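Local coordinates for lectin 2 (Agrocybe aegerita, PDB 4TQJ), which binds sugars as a lectin, specifically recognising N-acetylglucosamine at the non-reducing end of glycans, at residues C246-C251 / F272-G277; K282-I287 / H338-V343; V306-N311 / K321-D326. The protein carries 1 engineered substitution. All blocks are in the same frame, centred on the assembly; numbering follows the deposited sequence.

Contact 1. Residues C246-C251 / F272-G277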
ATOM      1  N   CYS A 246     -32.886  -6.691  -3.305  1.00 15.06           N
ATOM      2  CA  CYS A 246     -33.412  -7.985  -2.899  1.00 15.12           C
ATOM      3  C   CYS A 246     -34.822  -7.787  -2.358  1.00 14.27           C
ATOM      4  O   CYS A 246     -35.004  -7.206  -1.290  1.00 14.17           O
ATOM      5  CB  CYS A 246     -32.526  -8.595  -1.812  1.00 12.18           C
ATOM      6  SG  CYS A 246     -30.783  -8.663  -2.274  1.00 15.03           S
ATOM      7  N   GLY A 247     -35.808  -8.268  -3.108  1.00 11.50           N
ATOM      8  CA  GLY A 247     -37.198  -8.025  -2.793  1.00 13.79           C
ATOM      9  C   GLY A 247     -37.916  -9.235  -2.231  1.00 13.61           C
ATOM     10  O   GLY A 247     -37.381  -9.929  -1.376  1.00 14.17           O
ATOM     11  N   LYS A 248     -39.140  -9.467  -2.696  1.00 14.45           N
ATOM     12  CA  LYS A 248     -39.942 -10.586  -2.209  1.00 12.96           C
ATOM     13  C   LYS A 248     -39.597 -11.833  -2.994  1.00 14.61           C
ATOM     14  O   LYS A 248     -39.138 -12.837  -2.427  1.00 15.35           O
ATOM     15  CB  LYS A 248     -41.438 -10.269  -2.378  1.00 16.35           C
ATOM     16  CG  LYS A 248     -42.401 -11.324  -1.834  1.00 17.35           C
ATOM     17  CD  LYS A 248     -43.847 -10.983  -2.216  1.00 16.91           C
ATOM     18  CE  LYS A 248     -44.867 -11.737  -1.368  1.00 21.31           C
ATOM     19  NZ  LYS A 248     -44.771 -13.211  -1.502  1.00 21.85           N
ATOM     20  N   ALA A 249     -39.811 -11.762  -4.309  1.00 14.33           N
ATOM     21  CA  ALA A 249     -39.646 -12.926  -5.183  1.00 14.41           C
ATOM     22  C   ALA A 249     -38.178 -13.241  -5.455  1.00 17.43           C
ATOM     23  O   ALA A 249     -37.860 -14.338  -5.903  1.00 15.83           O
ATOM     24  CB  ALA A 249     -40.413 -12.744  -6.503  1.00 12.62           C
ATOM     25  N   GLY A 250     -37.283 -12.301  -5.151  1.00 11.71           N
ATOM     26  CA  GLY A 250     -35.863 -12.478  -5.451  1.00 13.87           C
ATOM     27  C   GLY A 250     -35.156 -11.154  -5.715  1.00 14.87           C
ATOM     28  O   GLY A 250     -35.560 -10.141  -5.164  1.00 15.36           O
ATOM     29  N   CYS A 251     -34.114 -11.162  -6.550  1.00 15.57           N
ATOM     30  CA  CYS A 251     -33.388  -9.937  -6.901  1.00 11.95           C
ATOM     31  C   CYS A 251     -33.867  -9.329  -8.210  1.00 15.25           C
ATOM     32  O   CYS A 251     -33.905  -9.997  -9.253  1.00 11.25           O
ATOM     33  CB  CYS A 251     -31.882 -10.192  -7.007  1.00 15.59           C
ATOM     34  SG  CYS A 251     -31.146 -10.891  -5.539  1.00 15.65           S
ATOM     35  N   PHE A 272     -32.499 -14.816  -2.422  1.00 13.99           N
ATOM     36  CA  PHE A 272     -32.026 -13.663  -1.637  1.00 15.98           C
ATOM     37  C   PHE A 272     -33.167 -12.757  -1.172  1.00 15.29           C
ATOM     38  O   PHE A 272     -32.930 -11.743  -0.513  1.00 15.45           O
ATOM     39  CB  PHE A 272     -30.941 -12.860  -2.383  1.00 14.94           C
ATOM     40  CG  PHE A 272     -29.698 -13.662  -2.695  1.00 15.79           C
ATOM     41  CD1 PHE A 272     -28.876 -14.117  -1.676  1.00 13.88           C
ATOM     42  CD2 PHE A 272     -29.367 -13.978  -4.008  1.00 15.05           C
ATOM     43  CE1 PHE A 272     -27.749 -14.860  -1.947  1.00 11.03           C
ATOM     44  CE2 PHE A 272     -28.237 -14.716  -4.291  1.00 15.36           C
ATOM     45  CZ  PHE A 272     -27.416 -15.155  -3.246  1.00 14.27           C
ATOM     46  N   GLY A 273     -34.408 -13.139  -1.475  1.00 17.37           N
ATOM     47  CA  GLY A 273     -35.552 -12.349  -1.059  1.00 15.08           C
ATOM     48  C   GLY A 273     -36.392 -12.965   0.053  1.00 17.05           C
ATOM     49  O   GLY A 273     -36.111 -14.080   0.518  1.00 13.82           O
ATOM     50  N   THR A 274     -37.441 -12.253   0.470  1.00 11.45           N
ATOM     51  CA  THR A 274     -38.239 -12.707   1.618  1.00 13.01           C
ATOM     52  C   THR A 274     -38.951 -14.031   1.359  1.00 14.92           C
ATOM     53  O   THR A 274     -39.130 -14.838   2.278  1.00 15.11           O
ATOM     54  CB  THR A 274     -39.254 -11.658   2.054  1.00 15.30           C
ATOM     55  OG1 THR A 274     -40.182 -11.412   0.983  1.00 16.18           O
ATOM     56  CG2 THR A 274     -38.522 -10.342   2.414  1.00 16.58           C
ATOM     57  N   ASP A 275     -39.359 -14.260   0.115  1.00 13.51           N
ATOM     58  CA  ASP A 275     -40.023 -15.520  -0.218  1.00 17.94           C
ATOM     59  C   ASP A 275     -39.150 -16.732   0.100  1.00 22.61           C
ATOM     60  O   ASP A 275     -39.666 -17.795   0.439  1.00 25.48           O
ATOM     61  CB  ASP A 275     -40.506 -15.554  -1.673  1.00 20.61           C
ATOM     62  CG  ASP A 275     -41.863 -14.883  -1.852  1.00 20.03           C
ATOM     63  OD1 ASP A 275     -42.457 -14.468  -0.832  1.00 21.31           O
ATOM     64  OD2 ASP A 275     -42.333 -14.769  -3.011  1.00 21.95           O
ATOM     65  N   LYS A 276     -37.828 -16.576   0.018  1.00 17.98           N
ATOM     66  CA  LYS A 276     -36.938 -17.701   0.306  1.00 19.40           C
ATOM     67  C   LYS A 276     -36.390 -17.697   1.737  1.00 20.98           C
ATOM     68  O   LYS A 276     -35.519 -18.494   2.081  1.00 25.35           O
ATOM     69  CB  LYS A 276     -35.814 -17.789  -0.718  1.00 22.71           C
ATOM     70  CG  LYS A 276     -36.321 -18.042  -2.141  1.00 25.51           C
ATOM     71  CD  LYS A 276     -35.832 -19.377  -2.682  1.00 23.21           C
ATOM     72  CE  LYS A 276     -36.564 -19.751  -3.966  1.00 29.84           C
ATOM     73  NZ  LYS A 276     -35.609 -20.178  -5.037  1.00 34.05           N
ATOM     74  N   GLY A 277     -36.909 -16.801   2.567  1.00 16.63           N
ATOM     75  CA  GLY A 277     -36.574 -16.797   3.978  1.00 20.21           C
ATOM     76  C   GLY A 277     -35.482 -15.828   4.401  1.00 19.25           C
ATOM     77  O   GLY A 277     -35.058 -15.848   5.553  1.00 16.95           O
TER
HETATM   78  O   HOH W   1     -36.685 -14.648  -2.831  1.00 20.03           O
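Gly247 and Lys248, in the turn joining strands 242-246 and 251-254, offer their carbonyls to the start of the 3-10 segment 274-276: Thr274 N donates to Gly247 O at 3.0 Å, in the carbonyl plane, and Asp275 N to Lys248 O at 2.9 Å. The turn is closed by Gly247 N bonding to Gly250 O. Gly273 suits this close approach, since a CB there would clash with both carbonyls, and Gly250 has backbone angles that call for glycine. The Lys248 chain runs out with CG anti to the backbone N (chi1 -177°) and bends at its last torsion (-61°), which brings NZ to 2.7 Å from Asp275 OD1, on the syn lone pair. Thr274 OG1 lies against Lys248 CA, 3.3 Å away. At the other end of the contact, where the residues are buried, Cys251 SG rests 3.7 Å from Phe272 CB and obliquely beside its ring, a sulfur-aromatic contact, while Cys246 CB packs on Phe272 O, which Arg285 also grips. Phe272 reaches on to strand 306-309 of the next sheet of the propeller. The salt bridge joins two exposed residues, so water probably weakens it, whereas the two backbone bonds tie the turn to the start of the 3-10 segment.

Contact 2. Residues K282-I287 / H338-V343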
ATOM      1  N   LYS A 282     -31.223 -11.179  10.146  1.00 17.46           N
ATOM      2  CA  LYS A 282     -30.414 -12.390  10.213  1.00 17.65           C
ATOM      3  C   LYS A 282     -29.414 -12.553   9.072  1.00 16.14           C
ATOM      4  O   LYS A 282     -28.373 -13.173   9.253  1.00 18.24           O
ATOM      5  CB  LYS A 282     -31.309 -13.642  10.282  1.00 16.17           C
ATOM      6  CG  LYS A 282     -32.338 -13.644  11.419  1.00 18.94           C
ATOM      7  CD  LYS A 282     -32.680 -15.067  11.847  1.00 24.75           C
ATOM      8  CE  LYS A 282     -34.181 -15.282  12.023  1.00 22.65           C
ATOM      9  NZ  LYS A 282     -34.834 -14.279  12.903  1.00 23.72           N
ATOM     10  N   HIS A 283     -29.730 -11.999   7.904  1.00 15.33           N
ATOM     11  CA  HIS A 283     -29.074 -12.415   6.674  1.00 13.62           C
ATOM     12  C   HIS A 283     -28.491 -11.273   5.852  1.00 12.75           C
ATOM     13  O   HIS A 283     -29.074 -10.868   4.844  1.00 14.29           O
ATOM     14  CB  HIS A 283     -30.082 -13.171   5.820  1.00 10.67           C
ATOM     15  CG  HIS A 283     -30.713 -14.336   6.519  1.00 15.72           C
ATOM     16  ND1 HIS A 283     -32.080 -14.490   6.626  1.00 16.21           N
ATOM     17  CD2 HIS A 283     -30.166 -15.418   7.120  1.00 14.68           C
ATOM     18  CE1 HIS A 283     -32.345 -15.613   7.265  1.00 15.76           C
ATOM     19  NE2 HIS A 283     -31.199 -16.192   7.585  1.00 15.19           N
ATOM     20  N   PRO A 284     -27.333 -10.757   6.264  1.00 15.65           N
ATOM     21  CA  PRO A 284     -26.723  -9.671   5.491  1.00 13.45           C
ATOM     22  C   PRO A 284     -26.439 -10.037   4.024  1.00 15.05           C
ATOM     23  O   PRO A 284     -25.930 -11.133   3.703  1.00 11.02           O
ATOM     24  CB  PRO A 284     -25.428  -9.352   6.257  1.00 15.69           C
ATOM     25  CG  PRO A 284     -25.285 -10.392   7.319  1.00 19.52           C
ATOM     26  CD  PRO A 284     -26.656 -10.983   7.555  1.00 20.26           C
ATOM     27  N   ARG A 285     -26.800  -9.114   3.139  1.00 12.53           N
ATOM     28  CA  ARG A 285     -26.556  -9.276   1.706  1.00 11.13           C
ATOM     29  C   ARG A 285     -25.618  -8.186   1.151  1.00 13.92           C
ATOM     30  O   ARG A 285     -25.568  -7.075   1.676  1.00 12.22           O
ATOM     31  CB  ARG A 285     -27.876  -9.359   0.948  1.00 12.21           C
ATOM     32  CG  ARG A 285     -28.513 -10.782   0.975  1.00 12.36           C
ATOM     33  CD  ARG A 285     -30.042 -10.759   1.081  1.00 10.81           C
ATOM     34  NE  ARG A 285     -30.507 -10.185   2.351  1.00 16.37           N
ATOM     35  CZ  ARG A 285     -31.776  -9.842   2.596  1.00 13.90           C
ATOM     36  NH1 ARG A 285     -32.717 -10.023   1.668  1.00 11.83           N
ATOM     37  NH2 ARG A 285     -32.105  -9.313   3.762  1.00 12.66           N
ATOM     38  N   PHE A 286     -24.857  -8.521   0.110  1.00 13.51           N
ATOM     39  CA  PHE A 286     -23.871  -7.593  -0.458  1.00 14.83           C
ATOM     40  C   PHE A 286     -23.790  -7.771  -1.971  1.00 13.49           C
ATOM     41  O   PHE A 286     -24.093  -8.841  -2.505  1.00 11.19           O
ATOM     42  CB  PHE A 286     -22.453  -7.856   0.090  1.00  9.07           C
ATOM     43  CG  PHE A 286     -22.327  -7.784   1.589  1.00 12.61           C
ATOM     44  CD1 PHE A 286     -21.760  -6.674   2.199  1.00 19.73           C
ATOM     45  CD2 PHE A 286     -22.733  -8.849   2.388  1.00 14.75           C
ATOM     46  CE1 PHE A 286     -21.628  -6.612   3.597  1.00 20.35           C
ATOM     47  CE2 PHE A 286     -22.612  -8.800   3.757  1.00 13.30           C
ATOM     48  CZ  PHE A 286     -22.055  -7.676   4.371  1.00 18.02           C
ATOM     49  N   ILE A 287     -23.363  -6.717  -2.654  1.00 11.18           N
ATOM     50  CA  ILE A 287     -22.948  -6.832  -4.038  1.00 10.05           C
ATOM     51  C   ILE A 287     -21.445  -6.611  -4.010  1.00 12.32           C
ATOM     52  O   ILE A 287     -20.972  -5.630  -3.439  1.00 11.80           O
ATOM     53  CB  ILE A 287     -23.588  -5.761  -4.941  1.00 11.33           C
ATOM     54  CG1 ILE A 287     -25.121  -5.797  -4.840  1.00 12.64           C
ATOM     55  CG2 ILE A 287     -23.111  -5.946  -6.387  1.00 11.91           C
ATOM     56  CD1 ILE A 287     -25.711  -7.188  -5.062  1.00 14.37           C
ATOM     57  N   HIS A 338     -21.803  -9.563  15.532  1.00 21.44           N
ATOM     58  CA  HIS A 338     -20.690  -9.910  14.664  1.00 21.68           C
ATOM     59  C   HIS A 338     -20.670  -9.038  13.415  1.00 19.41           C
ATOM     60  O   HIS A 338     -21.697  -8.478  13.010  1.00 23.61           O
ATOM     61  CB  HIS A 338     -20.713 -11.408  14.333  1.00 21.35           C
ATOM     62  CG  HIS A 338     -20.913 -12.282  15.535  1.00 22.71           C
ATOM     63  ND1 HIS A 338     -21.925 -13.214  15.622  1.00 19.65           N
ATOM     64  CD2 HIS A 338     -20.231 -12.361  16.702  1.00 22.79           C
ATOM     65  CE1 HIS A 338     -21.860 -13.825  16.792  1.00 20.86           C
ATOM     66  NE2 HIS A 338     -20.843 -13.324  17.468  1.00 22.15           N
ATOM     67  N   ARG A 339     -19.488  -8.890  12.833  1.00 21.65           N
ATOM     68  CA  ARG A 339     -19.332  -8.047  11.660  1.00 16.75           C
ATOM     69  C   ARG A 339     -18.849  -8.899  10.505  1.00 16.44           C
ATOM     70  O   ARG A 339     -17.877  -9.632  10.637  1.00 17.38           O
ATOM     71  CB  ARG A 339     -18.338  -6.924  11.943  1.00 20.95           C
ATOM     72  CG  ARG A 339     -18.871  -5.830  12.857  1.00 19.92           C
ATOM     73  CD  ARG A 339     -17.845  -4.711  13.033  1.00 21.53           C
ATOM     74  NE  ARG A 339     -18.380  -3.587  13.809  1.00 24.17           N
ATOM     75  CZ  ARG A 339     -18.250  -3.450  15.126  1.00 19.49           C
ATOM     76  NH1 ARG A 339     -17.596  -4.361  15.824  1.00 20.55           N
ATOM     77  NH2 ARG A 339     -18.770  -2.395  15.748  1.00 21.84           N
ATOM     78  N   ARG A 340     -19.530  -8.813   9.368  1.00 16.80           N
ATOM     79  CA  ARG A 340     -19.063  -9.519   8.181  1.00 17.90           C
ATOM     80  C   ARG A 340     -18.825  -8.575   7.001  1.00 17.24           C
ATOM     81  O   ARG A 340     -19.528  -7.575   6.846  1.00 15.80           O
ATOM     82  CB  ARG A 340     -20.017 -10.662   7.813  1.00 13.42           C
ATOM     83  CG  ARG A 340     -19.893 -11.865   8.769  1.00 15.19           C
ATOM     84  CD  ARG A 340     -21.154 -12.715   8.773  1.00 13.33           C
ATOM     85  NE  ARG A 340     -22.230 -12.054   9.512  1.00 15.71           N
ATOM     86  CZ  ARG A 340     -23.446 -12.565   9.672  1.00 16.14           C
ATOM     87  NH1 ARG A 340     -23.740 -13.740   9.148  1.00 12.88           N
ATOM     88  NH2 ARG A 340     -24.369 -11.902  10.354  1.00 18.82           N
ATOM     89  N   PHE A 341     -17.811  -8.899   6.199  1.00 13.63           N
ATOM     90  CA  PHE A 341     -17.420  -8.075   5.065  1.00 12.80           C
ATOM     91  C   PHE A 341     -17.124  -8.942   3.855  1.00 10.83           C
ATOM     92  O   PHE A 341     -16.674 -10.090   3.976  1.00 11.93           O
ATOM     93  CB  PHE A 341     -16.168  -7.242   5.384  1.00 15.26           C
ATOM     94  CG  PHE A 341     -16.201  -6.559   6.730  1.00 16.36           C
ATOM     95  CD1 PHE A 341     -16.556  -5.231   6.837  1.00 14.85           C
ATOM     96  CD2 PHE A 341     -15.866  -7.254   7.890  1.00 15.76           C
ATOM     97  CE1 PHE A 341     -16.570  -4.594   8.083  1.00 18.75           C
ATOM     98  CE2 PHE A 341     -15.886  -6.626   9.131  1.00 15.74           C
ATOM     99  CZ  PHE A 341     -16.229  -5.291   9.223  1.00 15.80           C
ATOM    100  N   VAL A 342     -17.375  -8.380   2.686  1.00 10.67           N
ATOM    101  CA  VAL A 342     -17.045  -9.023   1.424  1.00 10.19           C
ATOM    102  C   VAL A 342     -16.165  -8.043   0.649  1.00  8.98           C
ATOM    103  O   VAL A 342     -16.659  -7.079   0.059  1.00 11.71           O
ATOM    104  CB  VAL A 342     -18.307  -9.387   0.627  1.00 12.67           C
ATOM    105  CG1 VAL A 342     -17.935 -10.174  -0.626  1.00  7.54           C
ATOM    106  CG2 VAL A 342     -19.304 -10.175   1.517  1.00  9.07           C
ATOM    107  N   VAL A 343     -14.854  -8.276   0.697  1.00 10.59           N
ATOM    108  CA  VAL A 343     -13.860  -7.357   0.132  1.00 10.67           C
ATOM    109  C   VAL A 343     -12.618  -8.115  -0.334  1.00 11.87           C
ATOM    110  O   VAL A 343     -12.311  -9.168   0.185  1.00 12.14           O
ATOM    111  CB  VAL A 343     -13.403  -6.279   1.166  1.00 12.11           C
ATOM    112  CG1 VAL A 343     -14.535  -5.310   1.518  1.00 11.48           C
ATOM    113  CG2 VAL A 343     -12.830  -6.926   2.409  1.00 11.42           C
TER
HETATM  114  O   HOH W   2     -26.241 -14.974   8.648  1.00 17.02           O
HETATM  115  O   HOH W   3     -26.655 -13.342  11.334  1.00 17.24           O
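Pro284 sets CG over one face of the Arg340 guanidinium, offset toward the rim and 3.5 Å from NH2, the two side chains crossing at about a right angle. The flat cation accepts an apolar cover there while its N-H groups point outward in their own plane. In Arg340 a bend at chi3 (-74°) turns NE aside, and chi4 (180°) extends CZ straight on from it. NH1 donates to Phe327 O and also to a water 2.8 Å away at the guanidinium edge; a second water lies 2.9 Å from NH2. Both waters also lie within hydrogen-bonding distance of Lys282 O, and so probably link the arginine to the 282-287 backbone. Strands 285-288 and 339-343 are the first strands of two successive four-stranded sheets, blades of a beta-propeller, and they meet through side chains with no direct hydrogen bond between them. Phe286 points from its blade toward strand 339-343. Its CG lies anti to the carbonyl carbon (chi1 -57°), and Val342 CG2 sits over one ring face, 4.0 Å from the centroid, in a CH-pi contact. The other end of the phenylalanine ring brings CZ to 3.5 Å from Arg340 O. Val342 also packs on Val299 and Phe301 of strand 297-301.

Contact 3. Residues V306-N311 / K321-D326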
ATOM      1  N   VAL A 306     -22.860 -19.215   3.250  1.00 13.04           N
ATOM      2  CA  VAL A 306     -22.870 -18.120   2.298  1.00 11.52           C
ATOM      3  C   VAL A 306     -23.332 -18.579   0.934  1.00 12.36           C
ATOM      4  O   VAL A 306     -22.841 -19.578   0.411  1.00 16.26           O
ATOM      5  CB  VAL A 306     -21.454 -17.530   2.142  1.00 10.37           C
ATOM      6  CG1 VAL A 306     -21.496 -16.332   1.215  1.00 11.28           C
ATOM      7  CG2 VAL A 306     -20.876 -17.153   3.522  1.00 14.94           C
ATOM      8  N   TYR A 307     -24.265 -17.832   0.357  1.00 11.75           N
ATOM      9  CA  TYR A 307     -24.770 -18.096  -0.988  1.00 13.97           C
ATOM     10  C   TYR A 307     -24.315 -17.013  -1.951  1.00 13.62           C
ATOM     11  O   TYR A 307     -24.172 -15.847  -1.568  1.00 12.46           O
ATOM     12  CB  TYR A 307     -26.297 -18.162  -0.977  1.00 14.16           C
ATOM     13  CG  TYR A 307     -26.802 -19.357  -0.220  1.00 15.57           C
ATOM     14  CD1 TYR A 307     -27.158 -20.527  -0.884  1.00 21.20           C
ATOM     15  CD2 TYR A 307     -26.890 -19.334   1.158  1.00 15.20           C
ATOM     16  CE1 TYR A 307     -27.611 -21.642  -0.182  1.00 23.57           C
ATOM     17  CE2 TYR A 307     -27.341 -20.446   1.869  1.00 18.39           C
ATOM     18  CZ  TYR A 307     -27.692 -21.594   1.196  1.00 17.43           C
ATOM     19  OH  TYR A 307     -28.140 -22.689   1.914  1.00 19.07           O
ATOM     20  N   VAL A 308     -24.089 -17.396  -3.199  1.00 14.29           N
ATOM     21  CA  VAL A 308     -23.629 -16.448  -4.203  1.00 13.57           C
ATOM     22  C   VAL A 308     -24.335 -16.701  -5.522  1.00 14.85           C
ATOM     23  O   VAL A 308     -24.577 -17.851  -5.895  1.00 17.42           O
ATOM     24  CB  VAL A 308     -22.104 -16.569  -4.431  1.00 15.41           C
ATOM     25  CG1 VAL A 308     -21.691 -15.836  -5.685  1.00 18.70           C
ATOM     26  CG2 VAL A 308     -21.318 -16.088  -3.190  1.00 14.26           C
ATOM     27  N   ALA A 309     -24.686 -15.626  -6.214  1.00 11.33           N
ATOM     28  CA  ALA A 309     -25.120 -15.734  -7.599  1.00 16.28           C
ATOM     29  C   ALA A 309     -24.168 -14.894  -8.427  1.00 14.38           C
ATOM     30  O   ALA A 309     -24.009 -13.702  -8.178  1.00 13.18           O
ATOM     31  CB  ALA A 309     -26.547 -15.255  -7.776  1.00 13.16           C
ATOM     32  N   LEU A 310     -23.517 -15.526  -9.392  1.00 15.40           N
ATOM     33  CA  LEU A 310     -22.548 -14.845 -10.239  1.00 15.50           C
ATOM     34  C   LEU A 310     -23.177 -14.205 -11.473  1.00 16.56           C
ATOM     35  O   LEU A 310     -24.010 -14.808 -12.157  1.00 16.46           O
ATOM     36  CB  LEU A 310     -21.446 -15.809 -10.671  1.00 16.51           C
ATOM     37  CG  LEU A 310     -20.599 -16.407  -9.547  1.00 18.46           C
ATOM     38  CD1 LEU A 310     -19.607 -17.407 -10.132  1.00 18.47           C
ATOM     39  CD2 LEU A 310     -19.883 -15.306  -8.735  1.00 14.16           C
ATOM     40  N   ASN A 311     -22.751 -12.971 -11.735  1.00 14.90           N
ATOM     41  CA  ASN A 311     -23.140 -12.181 -12.895  1.00 17.54           C
ATOM     42  C   ASN A 311     -22.520 -12.790 -14.142  1.00 18.30           C
ATOM     43  O   ASN A 311     -21.331 -13.110 -14.146  1.00 17.22           O
ATOM     44  CB  ASN A 311     -22.607 -10.756 -12.693  1.00 14.00           C
ATOM     45  CG  ASN A 311     -23.180  -9.750 -13.674  1.00 18.65           C
ATOM     46  OD1 ASN A 311     -23.405 -10.052 -14.844  1.00 16.90           O
ATOM     47  ND2 ASN A 311     -23.395  -8.522 -13.195  1.00 16.34           N
ATOM     48  N   LYS A 321     -25.956 -20.452  -5.437  1.00 17.42           N
ATOM     49  CA  LYS A 321     -25.554 -21.721  -4.842  1.00 20.96           C
ATOM     50  C   LYS A 321     -24.827 -21.491  -3.519  1.00 17.58           C
ATOM     51  O   LYS A 321     -24.333 -20.393  -3.251  1.00 16.28           O
ATOM     52  CB  LYS A 321     -24.711 -22.548  -5.821  1.00 23.02           C
ATOM     53  CG  LYS A 321     -23.593 -21.766  -6.514  1.00 26.69           C
ATOM     54  CD  LYS A 321     -23.135 -22.473  -7.796  1.00 33.08           C
ATOM     55  CE  LYS A 321     -21.669 -22.874  -7.734  1.00 35.97           C
ATOM     56  NZ  LYS A 321     -21.199 -23.514  -9.016  1.00 38.00           N
ATOM     57  N   LEU A 322     -24.791 -22.515  -2.675  1.00 18.32           N
ATOM     58  CA  LEU A 322     -24.079 -22.419  -1.406  1.00 17.45           C
ATOM     59  C   LEU A 322     -22.594 -22.585  -1.704  1.00 20.95           C
ATOM     60  O   LEU A 322     -22.185 -23.595  -2.272  1.00 18.00           O
ATOM     61  CB  LEU A 322     -24.552 -23.510  -0.442  1.00 16.47           C
ATOM     62  CG  LEU A 322     -23.846 -23.662   0.906  1.00 17.79           C
ATOM     63  CD1 LEU A 322     -24.064 -22.437   1.779  1.00 13.46           C
ATOM     64  CD2 LEU A 322     -24.353 -24.913   1.615  1.00 23.14           C
ATOM     65  N   VAL A 323     -21.787 -21.597  -1.336  1.00 18.05           N
ATOM     66  CA  VAL A 323     -20.360 -21.655  -1.671  1.00 19.91           C
ATOM     67  C   VAL A 323     -19.449 -21.906  -0.472  1.00 22.77           C
ATOM     68  O   VAL A 323     -18.292 -22.277  -0.637  1.00 21.80           O
ATOM     69  CB  VAL A 323     -19.890 -20.391  -2.403  1.00 17.42           C
ATOM     70  CG1 VAL A 323     -20.644 -20.221  -3.704  1.00 19.31           C
ATOM     71  CG2 VAL A 323     -20.028 -19.145  -1.502  1.00 17.68           C
ATOM     72  N   LEU A 324     -19.972 -21.704   0.732  1.00 15.61           N
ATOM     73  CA  LEU A 324     -19.145 -21.751   1.915  1.00 17.37           C
ATOM     74  C   LEU A 324     -20.015 -22.074   3.107  1.00 17.75           C
ATOM     75  O   LEU A 324     -20.915 -21.311   3.437  1.00 16.84           O
ATOM     76  CB  LEU A 324     -18.460 -20.388   2.118  1.00 20.81           C
ATOM     77  CG  LEU A 324     -17.428 -20.246   3.237  1.00 19.73           C
ATOM     78  CD1 LEU A 324     -16.300 -21.230   3.044  1.00 21.87           C
ATOM     79  CD2 LEU A 324     -16.883 -18.827   3.312  1.00 22.61           C
ATOM     80  N   LYS A 325     -19.741 -23.205   3.750  1.00 18.96           N
ATOM     81  CA  LYS A 325     -20.542 -23.668   4.879  1.00 18.60           C
ATOM     82  C   LYS A 325     -20.096 -23.048   6.199  1.00 19.60           C
ATOM     83  O   LYS A 325     -19.744 -23.758   7.148  1.00 16.81           O
ATOM     84  CB  LYS A 325     -20.513 -25.202   4.961  1.00 23.22           C
ATOM     85  CG  LYS A 325     -21.082 -25.893   3.717  1.00 30.56           C
ATOM     86  CD  LYS A 325     -20.777 -27.389   3.699  1.00 35.00           C
ATOM     87  CE  LYS A 325     -21.619 -28.115   2.662  1.00 39.24           C
ATOM     88  NZ  LYS A 325     -21.401 -27.577   1.291  1.00 43.01           N
ATOM     89  N   ASP A 326     -20.130 -21.716   6.256  1.00 16.93           N
ATOM     90  CA  ASP A 326     -19.745 -20.985   7.455  1.00 14.94           C
ATOM     91  C   ASP A 326     -20.278 -19.562   7.397  1.00 14.97           C
ATOM     92  O   ASP A 326     -20.837 -19.147   6.378  1.00 14.18           O
ATOM     93  CB  ASP A 326     -18.215 -20.952   7.604  1.00 16.20           C
ATOM     94  CG  ASP A 326     -17.769 -21.105   9.051  1.00 18.73           C
ATOM     95  OD1 ASP A 326     -18.471 -20.591   9.959  1.00 18.08           O
ATOM     96  OD2 ASP A 326     -16.729 -21.755   9.278  1.00 20.72           O
TER
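The outer beta hairpin of one propeller blade is formed here, where Val306, Tyr307 and Val308 pair antiparallel with Lys321, Leu322, Val323 and Leu324. Val308 and Lys321 make a hydrogen-bonded pair, Val308 N to Lys321 O and Lys321 N to Val308 O both at 3.0 Å. Tyr307 and Leu322 follow as a non-hydrogen-bonded pair. At Val306 the register slips by one: its O accepts from Val323 N at 2.9 Å, while its N donates to Leu324 O. Val323 and Leu324 therefore both face one residue, a classic beta bulge, accompanied by a near-helical psi at Val323 (-17°), as is usual at the first bulge residue.

The blade is the four-stranded antiparallel sheet 285-288, 297-301, 306-309, 321-324, and this is its outer pair, with strand 321-324 at the edge; the sequence belongs to an FG-GAP-like repeat. On the face bearing Tyr307 and Leu322, the tyrosine ring leans over its neighbour across the strands. Leu322 CD1 lies over one face, offset toward the rim, 4.0 Å from the centroid in a CH-pi contact, and Leu322 CB stands 3.6 Å from Tyr307 CE1. In the leucine CG lies anti to the backbone N (chi1 175°), and chi2 (65°) then sets CD1, which also comes to 3.4 Å from Val306 O.

The other face carries Val306, Val308, Lys321 and Leu324. Val323 CG2 meets the valines of this face, touching Val308 CG2 at 3.7 Å and lying farther from Val306 CG1. Compact beta-branched residues suit these strand positions, where Val306 also packs on Val299 and Phe301 of the neighbouring strand. Val306 CG2 approaches the O of Asp326 at 3.5 Å, the last residue of the inverse gamma turn centred on Lys325.

All three contacts lie on the same side of the propeller's centre. Contact 1 comes first along the chain, and contact 3 falls between the two segments of contact 2. Contact 1 belongs to the blade 230-269 and the loop leading to the next; contact 3 holds that next blade's outer hairpin together, and contact 2 joins its first strand to the first strand of the blade after. Contact 2 lies about 11 Å from the chain centre, contacts 1 and 3 about 22 and 21 Å. Contact 1 touches both others, its centre about 16 Å from contact 2 and 15 Å from contact 3. The centres of contacts 2 and 3 are about 12 Å apart, their nearest atoms about 7 Å, without touching.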